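Local coordinates for intimin adherence protein (Escherichia coli O157:H7, PDB 3NCX), which probably mediates intimate attachment of the bacterium to host cells by binding the translocated intimin receptor Tir, at residues Thr6-Leu11 with Ser81-Thr86. The protein carries 1 engineered substitution. Residues are numbered along the deposited sequence; the frame is centred on the assembly and turned at random.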
loop_
_atom_site.group_PDB
_atom_site.type_symbol
_atom_site.label_atom_id
_atom_site.label_comp_id
_atom_site.label_asym_id
_atom_site.label_seq_id
_atom_site.Cartn_x
_atom_site.Cartn_y
_atom_site.Cartn_z
ATOM N N THR A 6 2.864 23.961 -32.056
ATOM C CA THR A 6 3.593 22.780 -31.609
ATOM C C THR A 6 2.833 21.498 -31.940
ATOM O O THR A 6 1.625 21.524 -32.171
ATOM C CB THR A 6 3.861 22.827 -30.093
ATOM O OG1 THR A 6 2.677 23.261 -29.413
ATOM C CG2 THR A 6 4.993 23.790 -29.780
ATOM N N PHE A 7 3.551 20.379 -31.957
ATOM C CA PHE A 7 2.956 19.080 -32.255
ATOM C C PHE A 7 3.305 18.065 -31.166
ATOM O O PHE A 7 4.450 17.996 -30.717
ATOM C CB PHE A 7 3.433 18.580 -33.621
ATOM C CG PHE A 7 3.070 19.493 -34.763
ATOM C CD1 PHE A 7 3.970 19.730 -35.791
ATOM C CD2 PHE A 7 1.828 20.107 -34.812
ATOM C CE1 PHE A 7 3.640 20.569 -36.843
ATOM C CE2 PHE A 7 1.492 20.946 -35.863
ATOM C CZ PHE A 7 2.399 21.177 -36.879
ATOM N N PHE A 8 2.318 17.278 -30.743
ATOM C CA PHE A 8 2.518 16.324 -29.653
ATOM C C PHE A 8 2.231 14.883 -30.071
ATOM O O PHE A 8 1.509 14.638 -31.038
ATOM C CB PHE A 8 1.630 16.681 -28.459
ATOM C CG PHE A 8 1.212 18.122 -28.419
ATOM C CD1 PHE A 8 2.118 19.114 -28.081
ATOM C CD2 PHE A 8 -0.094 18.483 -28.706
ATOM C CE1 PHE A 8 1.731 20.440 -28.041
ATOM C CE2 PHE A 8 -0.486 19.808 -28.666
ATOM C CZ PHE A 8 0.427 20.786 -28.334
ATOM N N ASP A 9 2.797 13.933 -29.330
ATOM C CA ASP A 9 2.479 12.524 -29.525
ATOM C C ASP A 9 1.192 12.213 -28.776
ATOM O O ASP A 9 0.675 13.054 -28.039
ATOM C CB ASP A 9 3.601 11.627 -28.999
ATOM C CG ASP A 9 4.942 12.328 -28.966
ATOM O OD1 ASP A 9 5.567 12.473 -30.036
ATOM O OD2 ASP A 9 5.374 12.725 -27.864
ATOM N N GLU A 10 0.675 11.004 -28.955
ATOM C CA GLU A 10 -0.543 10.615 -28.261
ATOM C C GLU A 10 -0.271 10.387 -26.777
ATOM O O GLU A 10 0.773 9.856 -26.399
ATOM C CB GLU A 10 -1.170 9.376 -28.901
ATOM C CG GLU A 10 -0.337 8.113 -28.803
ATOM C CD GLU A 10 -1.073 6.896 -29.335
ATOM O OE1 GLU A 10 -1.876 7.046 -30.281
ATOM O OE2 GLU A 10 -0.854 5.788 -28.801
ATOM N N LEU A 11 -1.217 10.809 -25.944
ATOM C CA LEU A 11 -1.105 10.656 -24.502
ATOM C C LEU A 11 -0.975 9.185 -24.123
ATOM O O LEU A 11 -1.679 8.331 -24.665
ATOM C CB LEU A 11 -2.323 11.274 -23.812
ATOM C CG LEU A 11 -2.375 11.203 -22.286
ATOM C CD1 LEU A 11 -1.182 11.918 -21.674
ATOM C CD2 LEU A 11 -3.679 11.796 -21.779
ATOM N N SER A 81 -4.458 15.272 -20.537
ATOM C CA SER A 81 -3.481 16.268 -20.955
ATOM C C SER A 81 -4.172 17.585 -21.281
ATOM O O SER A 81 -5.395 17.635 -21.431
ATOM C CB SER A 81 -2.697 15.768 -22.169
ATOM O OG SER A 81 -3.572 15.387 -23.216
ATOM N N GLY A 82 -3.385 18.650 -21.391
ATOM C CA GLY A 82 -3.927 19.970 -21.652
ATOM C C GLY A 82 -4.582 20.078 -23.014
ATOM O O GLY A 82 -5.465 20.911 -23.224
ATOM N N ASP A 83 -4.150 19.232 -23.943
ATOM C CA ASP A 83 -4.661 19.270 -25.308
ATOM C C ASP A 83 -5.878 18.367 -25.494
ATOM O O ASP A 83 -6.129 17.870 -26.591
ATOM C CB ASP A 83 -3.560 18.894 -26.298
ATOM C CG ASP A 83 -2.877 17.595 -25.936
ATOM O OD1 ASP A 83 -3.247 16.550 -26.510
ATOM O OD2 ASP A 83 -1.977 17.619 -25.072
ATOM N N LYS A 84 -6.622 18.156 -24.411
ATOM C CA LYS A 84 -7.892 17.433 -24.466
ATOM C C LYS A 84 -7.764 15.943 -24.799
ATOM O O LYS A 84 -8.643 15.367 -25.442
ATOM C CB LYS A 84 -8.851 18.115 -25.446
ATOM C CG LYS A 84 -9.460 19.413 -24.930
ATOM C CD LYS A 84 -10.837 19.169 -24.331
ATOM C CE LYS A 84 -11.798 18.613 -25.376
ATOM N NZ LYS A 84 -13.138 18.303 -24.803
ATOM N N GLN A 85 -6.674 15.320 -24.362
ATOM C CA GLN A 85 -6.533 13.872 -24.486
ATOM C C GLN A 85 -6.789 13.204 -23.142
ATOM O O GLN A 85 -6.400 13.724 -22.098
ATOM C CB GLN A 85 -5.145 13.487 -25.002
ATOM C CG GLN A 85 -4.890 13.832 -26.458
ATOM C CD GLN A 85 -3.617 13.198 -26.990
ATOM O OE1 GLN A 85 -3.590 12.010 -27.313
ATOM N NE2 GLN A 85 -2.554 13.988 -27.081
ATOM N N THR A 86 -7.444 12.051 -23.171
ATOM C CA THR A 86 -7.718 11.305 -21.950
ATOM C C THR A 86 -7.369 9.830 -22.115
ATOM O O THR A 86 -7.776 9.185 -23.082
ATOM C CB THR A 86 -9.186 11.454 -21.507
ATOM O OG1 THR A 86 -9.421 12.805 -21.091
ATOM C CG2 THR A 86 -9.496 10.516 -20.351
#
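Gln85 reaches across from the far end of a hairpin loop and lays its carboxamide against the backbone of Asp9 to Leu11. Its CG stands anti to the carbonyl carbon and the chain runs on extended, chi2 -169°, which brings both ends of the amide to the other segment. Gln85 OE1 accepts the backbone N-H of Leu11, 3.0 Å from Leu11 N, with a nearly straight N-H (172°), although the donor lies above the carbonyl plane. NE2 makes a weak, long bond to the carbonyl of Asp9, Gln85 NE2 to Asp9 O being 3.5 Å. The same nitrogen gives its stronger bond within the loop, 2.7 Å from Gln85 NE2 to Asp83 OD1, meeting the syn lone pair almost in the amide plane. The carboxylate, which can only accept, favours the orientation with NE2 toward it and OE1 toward Leu11 N.

Beside this polar grip, Leu11 turns inward, CG anti to its backbone N. Its CB packs on Gln85 CB at 3.8 Å, while CD2 lies against the Gln85 carbonyl and CD1 and CD2 border Ser81 CB; Tyr49 of strand 49-53 touches both Leu11 and Ser81. At the outer end Phe8 and Asp83 meet tip to tip, Phe8 CE2 4.0 Å from Asp83 CB, with ring and carboxylate planes 29° apart.

The loop contains a type I turn, Ser81 to Lys84, joining strands 75-81 and 86-91 of the Ig-like domain. Through Gln85, the N-terminal segment leading into strand 12-13 is tied to this loop by one firm side-chain-to-backbone hydrogen bond, with the weak one to Asp9 O beside it, and the Asp83 carboxylate would probably polarise the amide, strengthening OE1 as an acceptor.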